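Local coordinates for sarcolemmal membrane-associated protein (Homo sapiens, PDB 6AR0) that contributes the FHA domain of an adaptor that joins the STRIPAK phosphatase complex, which dephosphorylates STK3 and inhibits Hippo signaling, at residues Ser3-Phe17 / Gly119-Asp131. Sequence-based numbering, arbitrary orientation.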
loop_
_atom_site.group_PDB
_atom_site.type_symbol
_atom_site.label_atom_id
_atom_site.label_comp_id
_atom_site.label_asym_id
_atom_site.label_seq_id
_atom_site.Cartn_x
_atom_site.Cartn_y
_atom_site.Cartn_z
ATOM N N SER A 3 -9.842 -6.908 15.596
ATOM C CA SER A 3 -9.323 -5.820 14.787
ATOM C C SER A 3 -9.191 -6.344 13.367
ATOM O O SER A 3 -8.569 -7.394 13.164
ATOM C CB SER A 3 -7.942 -5.419 15.320
ATOM O OG SER A 3 -7.474 -4.229 14.729
ATOM N N ALA A 4 -9.700 -5.588 12.381
ATOM C CA ALA A 4 -9.456 -5.910 10.972
ATOM C C ALA A 4 -7.965 -5.820 10.675
ATOM O O ALA A 4 -7.234 -5.032 11.277
ATOM C CB ALA A 4 -10.216 -4.954 10.050
ATOM N N LEU A 5 -7.517 -6.617 9.714
ATOM C CA LEU A 5 -6.093 -6.816 9.492
ATOM C C LEU A 5 -5.793 -6.874 8.000
ATOM O O LEU A 5 -6.484 -7.564 7.240
ATOM C CB LEU A 5 -5.645 -8.141 10.133
ATOM C CG LEU A 5 -4.241 -8.666 9.837
ATOM C CD1 LEU A 5 -3.171 -7.713 10.356
ATOM C CD2 LEU A 5 -4.060 -10.050 10.425
ATOM N N ALA A 6 -4.731 -6.179 7.604
ATOM C CA ALA A 6 -4.128 -6.303 6.282
ATOM C C ALA A 6 -2.708 -6.812 6.448
ATOM O O ALA A 6 -1.903 -6.195 7.159
ATOM C CB ALA A 6 -4.081 -4.955 5.569
ATOM N N ILE A 7 -2.393 -7.922 5.788
ATOM C CA ILE A 7 -1.038 -8.454 5.762
ATOM C C ILE A 7 -0.425 -8.115 4.415
ATOM O O ILE A 7 -0.980 -8.465 3.372
ATOM C CB ILE A 7 -1.019 -9.972 5.995
ATOM C CG1 ILE A 7 -1.585 -10.315 7.384
ATOM C CG2 ILE A 7 0.406 -10.509 5.831
ATOM C CD1 ILE A 7 -1.615 -11.802 7.708
ATOM N N PHE A 8 0.707 -7.419 4.445
ATOM C CA PHE A 8 1.459 -7.050 3.246
ATOM C C PHE A 8 2.684 -7.950 3.149
ATOM O O PHE A 8 3.508 -7.958 4.063
ATOM C CB PHE A 8 1.983 -5.612 3.338
ATOM C CG PHE A 8 0.934 -4.530 3.279
ATOM C CD1 PHE A 8 0.821 -3.743 2.156
ATOM C CD2 PHE A 8 0.124 -4.237 4.369
ATOM C CE1 PHE A 8 -0.102 -2.716 2.099
ATOM C CE2 PHE A 8 -0.808 -3.200 4.320
ATOM C CZ PHE A 8 -0.907 -2.442 3.185
ATOM N N THR A 9 2.816 -8.696 2.045
ATOM C CA THR A 9 3.994 -9.520 1.808
ATOM C C THR A 9 4.706 -9.058 0.549
ATOM O O THR A 9 4.079 -8.683 -0.445
ATOM C CB THR A 9 3.634 -11.005 1.698
ATOM O OG1 THR A 9 2.616 -11.201 0.727
ATOM C CG2 THR A 9 3.134 -11.507 3.024
ATOM N N CYS A 10 6.025 -9.110 0.580
ATOM C CA CYS A 10 6.866 -8.549 -0.468
ATOM C C CYS A 10 6.939 -9.477 -1.674
ATOM O O CYS A 10 7.366 -10.633 -1.551
ATOM C CB CYS A 10 8.247 -8.351 0.145
ATOM S SG CYS A 10 9.513 -7.626 -0.874
ATOM N N ARG A 11 6.574 -8.968 -2.855
ATOM C CA ARG A 11 6.622 -9.733 -4.092
ATOM C C ARG A 11 8.035 -9.752 -4.671
ATOM O O ARG A 11 8.873 -8.925 -4.317
ATOM C CB ARG A 11 5.678 -9.108 -5.116
ATOM C CG ARG A 11 4.212 -9.244 -4.756
ATOM C CD ARG A 11 3.640 -10.550 -5.223
ATOM N NE ARG A 11 3.499 -10.585 -6.675
ATOM C CZ ARG A 11 2.919 -11.577 -7.344
ATOM N NH1 ARG A 11 2.421 -12.632 -6.711
ATOM N NH2 ARG A 11 2.824 -11.518 -8.660
ATOM N N PRO A 12 8.317 -10.677 -5.590
ATOM C CA PRO A 12 9.695 -10.815 -6.072
ATOM C C PRO A 12 10.243 -9.610 -6.797
ATOM O O PRO A 12 11.473 -9.469 -6.865
ATOM C CB PRO A 12 9.623 -12.022 -7.011
ATOM C CG PRO A 12 8.470 -12.786 -6.594
ATOM C CD PRO A 12 7.475 -11.807 -6.018
ATOM N N ASN A 13 9.398 -8.783 -7.401
ATOM C CA ASN A 13 9.855 -7.616 -8.138
ATOM C C ASN A 13 9.788 -6.341 -7.311
ATOM O O ASN A 13 9.872 -5.241 -7.874
ATOM C CB ASN A 13 9.087 -7.476 -9.460
ATOM C CG ASN A 13 7.582 -7.415 -9.275
ATOM O OD1 ASN A 13 7.046 -7.861 -8.265
ATOM N ND2 ASN A 13 6.889 -6.854 -10.261
ATOM N N SER A 14 9.664 -6.468 -5.994
ATOM C CA SER A 14 9.591 -5.324 -5.113
ATOM C C SER A 14 10.960 -4.924 -4.591
ATOM O O SER A 14 11.840 -5.763 -4.363
ATOM C CB SER A 14 8.747 -5.690 -3.900
ATOM O OG SER A 14 8.494 -4.588 -3.064
ATOM N N HIS A 15 11.118 -3.635 -4.361
ATOM C CA HIS A 15 12.125 -3.180 -3.427
ATOM C C HIS A 15 11.914 -3.918 -2.101
ATOM O O HIS A 15 10.768 -4.095 -1.675
ATOM C CB HIS A 15 11.915 -1.676 -3.263
ATOM C CG HIS A 15 12.941 -0.990 -2.444
ATOM N ND1 HIS A 15 14.240 -0.798 -2.857
ATOM C CD2 HIS A 15 12.820 -0.360 -1.255
ATOM C CE1 HIS A 15 14.887 -0.111 -1.929
ATOM N NE2 HIS A 15 14.047 0.162 -0.948
ATOM N N PRO A 16 12.962 -4.388 -1.433
ATOM C CA PRO A 16 12.742 -5.276 -0.282
ATOM C C PRO A 16 12.055 -4.594 0.890
ATOM O O PRO A 16 12.349 -3.446 1.234
ATOM C CB PRO A 16 14.159 -5.707 0.094
ATOM C CG PRO A 16 14.886 -5.635 -1.212
ATOM C CD PRO A 16 14.378 -4.381 -1.842
ATOM N N PHE A 17 11.149 -5.335 1.527
ATOM C CA PHE A 17 10.580 -4.944 2.808
ATOM C C PHE A 17 10.190 -6.207 3.552
ATOM O O PHE A 17 9.990 -7.261 2.941
ATOM C CB PHE A 17 9.379 -3.983 2.672
ATOM C CG PHE A 17 8.146 -4.589 2.045
ATOM C CD1 PHE A 17 7.954 -4.561 0.669
ATOM C CD2 PHE A 17 7.169 -5.159 2.843
ATOM C CE1 PHE A 17 6.807 -5.078 0.108
ATOM C CE2 PHE A 17 6.023 -5.679 2.282
ATOM C CZ PHE A 17 5.834 -5.634 0.919
ATOM N N GLY A 119 13.921 0.699 -6.998
ATOM C CA GLY A 119 12.722 -0.108 -7.027
ATOM C C GLY A 119 11.545 0.542 -6.301
ATOM O O GLY A 119 11.665 1.536 -5.588
ATOM N N CYS A 120 10.373 -0.055 -6.490
ATOM C CA CYS A 120 9.124 0.396 -5.886
ATOM C C CYS A 120 8.579 -0.706 -4.979
ATOM O O CYS A 120 9.104 -1.830 -4.945
ATOM C CB CYS A 120 8.099 0.767 -6.970
ATOM S SG CYS A 120 7.610 -0.588 -8.043
ATOM N N ILE A 121 7.521 -0.405 -4.230
ATOM C CA ILE A 121 6.947 -1.398 -3.331
ATOM C C ILE A 121 5.875 -2.162 -4.093
ATOM O O ILE A 121 4.933 -1.560 -4.619
ATOM C CB ILE A 121 6.374 -0.730 -2.079
ATOM C CG1 ILE A 121 7.484 -0.053 -1.270
ATOM C CG2 ILE A 121 5.585 -1.728 -1.235
ATOM C CD1 ILE A 121 8.528 -0.981 -0.689
ATOM N N VAL A 122 6.026 -3.486 -4.165
ATOM C CA VAL A 122 5.054 -4.365 -4.810
ATOM C C VAL A 122 4.705 -5.440 -3.787
ATOM O O VAL A 122 5.586 -6.187 -3.343
ATOM C CB VAL A 122 5.586 -5.001 -6.112
ATOM C CG1 VAL A 122 4.467 -5.737 -6.830
ATOM C CG2 VAL A 122 6.213 -3.952 -7.031
ATOM N N SER A 123 3.435 -5.512 -3.408
ATOM C CA SER A 123 3.026 -6.345 -2.282
ATOM C C SER A 123 1.803 -7.174 -2.637
ATOM O O SER A 123 0.940 -6.738 -3.401
ATOM C CB SER A 123 2.682 -5.428 -1.094
ATOM O OG SER A 123 2.375 -6.050 0.135
ATOM N N THR A 124 1.726 -8.376 -2.098
ATOM C CA THR A 124 0.438 -9.041 -2.007
ATOM C C THR A 124 -0.225 -8.546 -0.740
ATOM O O THR A 124 0.450 -8.359 0.278
ATOM C CB THR A 124 0.627 -10.550 -1.879
ATOM O OG1 THR A 124 1.375 -11.020 -2.996
ATOM C CG2 THR A 124 -0.716 -11.281 -1.799
ATOM N N ILE A 125 -1.534 -8.322 -0.781
ATOM C CA ILE A 125 -2.282 -7.939 0.416
ATOM C C ILE A 125 -3.323 -9.016 0.690
ATOM O O ILE A 125 -4.068 -9.413 -0.212
ATOM C CB ILE A 125 -2.881 -6.515 0.314
ATOM C CG1 ILE A 125 -3.266 -5.946 1.690
ATOM C CG2 ILE A 125 -4.034 -6.465 -0.687
ATOM C CD1 ILE A 125 -3.580 -4.438 1.712
ATOM N N LYS A 126 -3.354 -9.498 1.927
ATOM C CA LYS A 126 -4.377 -10.416 2.411
ATOM C C LYS A 126 -5.157 -9.702 3.501
ATOM O O LYS A 126 -4.573 -8.979 4.312
ATOM C CB LYS A 126 -3.747 -11.702 2.943
ATOM C CG LYS A 126 -3.023 -12.494 1.860
ATOM C CD LYS A 126 -3.996 -13.106 0.850
ATOM C CE LYS A 126 -3.279 -13.887 -0.233
ATOM N NZ LYS A 126 -2.936 -15.262 0.223
ATOM N N LEU A 127 -6.473 -9.841 3.468
ATOM C CA LEU A 127 -7.359 -8.986 4.239
ATOM C C LEU A 127 -8.287 -9.840 5.086
ATOM O O LEU A 127 -8.856 -10.820 4.596
ATOM C CB LEU A 127 -8.213 -8.123 3.307
ATOM C CG LEU A 127 -7.409 -7.212 2.377
ATOM C CD1 LEU A 127 -8.335 -6.583 1.342
ATOM C CD2 LEU A 127 -6.676 -6.139 3.182
ATOM N N PHE A 128 -8.445 -9.449 6.348
ATOM C CA PHE A 128 -9.229 -10.209 7.316
ATOM C C PHE A 128 -10.160 -9.283 8.078
ATOM O O PHE A 128 -9.746 -8.215 8.546
ATOM C CB PHE A 128 -8.312 -10.973 8.279
ATOM C CG PHE A 128 -7.344 -11.843 7.561
ATOM C CD1 PHE A 128 -7.682 -13.127 7.172
ATOM C CD2 PHE A 128 -6.118 -11.338 7.182
ATOM C CE1 PHE A 128 -6.787 -13.895 6.439
ATOM C CE2 PHE A 128 -5.226 -12.110 6.467
ATOM C CZ PHE A 128 -5.560 -13.395 6.100
ATOM N N LEU A 129 -11.416 -9.719 8.206
ATOM C CA LEU A 129 -12.413 -9.011 8.970
ATOM C C LEU A 129 -12.052 -9.024 10.454
ATOM O O LEU A 129 -11.247 -9.843 10.902
ATOM C CB LEU A 129 -13.770 -9.682 8.759
ATOM C CG LEU A 129 -14.246 -9.859 7.313
ATOM C CD1 LEU A 129 -15.537 -10.649 7.257
ATOM C CD2 LEU A 129 -14.410 -8.514 6.624
ATOM N N PRO A 130 -12.657 -8.140 11.249
ATOM C CA PRO A 130 -12.332 -8.124 12.685
ATOM C C PRO A 130 -12.530 -9.454 13.367
ATOM O O PRO A 130 -11.793 -9.766 14.310
ATOM C CB PRO A 130 -13.270 -7.053 13.248
ATOM C CG PRO A 130 -13.471 -6.130 12.108
ATOM C CD PRO A 130 -13.499 -6.998 10.872
ATOM N N ASP A 131 -13.509 -10.249 12.932
ATOM C CA ASP A 131 -13.745 -11.543 13.560
ATOM C C ASP A 131 -12.752 -12.614 13.123
ATOM O O ASP A 131 -12.825 -13.744 13.614
ATOM C CB ASP A 131 -15.195 -12.004 13.350
ATOM C CG ASP A 131 -15.511 -12.368 11.915
ATOM O OD1 ASP A 131 -14.605 -12.387 11.064
ATOM O OD2 ASP A 131 -16.698 -12.647 11.631
HETATM O O HOH W 1 -8.568 -9.562 11.497
HETATM O O HOH W 2 3.945 -11.499 -1.970
HETATM O O HOH W 3 0.602 -12.990 -4.463
HETATM O O HOH W 4 11.056 -2.738 -7.653
HETATM O O HOH W 5 15.553 -0.634 -5.176
#
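With its hydroxyl turned trans to the backbone nitrogen (chi1 -173°), Ser14 points OG at the main chain of Val122, while Phe8, whose CG sits trans to its carbonyl carbon (chi1 -69°), lies alongside Ile125. Ser14 OG accepts the Val122 N-H at 2.9 Å in an almost straight bond (175°) and donates to His15 O at 2.7 Å, so the hydroxyl is gripped by two bonds, one accepted and one donated. Next to it His15 N bonds to Cys120 O at 2.8 Å; with the bond from Arg11 N to Val122 O, this ties both ends of the type I turn Arg11-Ser14 to the neighbouring strand. An alanine in place of Ser14 would probably leave the Val122 N-H without its acceptor and the turn less firmly tied to the strand. Over one face of the Phe8 ring, Ile125 CD1 makes a CH-pi contact, 4.0 Å from the centroid, whereas Ser123 OG lies at the ring edge. This buried face of the sheet also holds Ala6, whose CB meets Leu127 CD2 at 3.7 Å. On the other face, Ile7 CD1 touches Phe128 CE2 at 3.8 Å, and one water bridges the hydroxyls of Thr9 and Thr124. Strand 20-23 pairs with the far edge of strand 5-10. Strands 5-10 and 121-128, antiparallel neighbours from Leu5-Phe128 to Cys10-Ser123, thus bring the first and last strands of the domain side by side in one sheet, as in the beta sandwich of FHA domains.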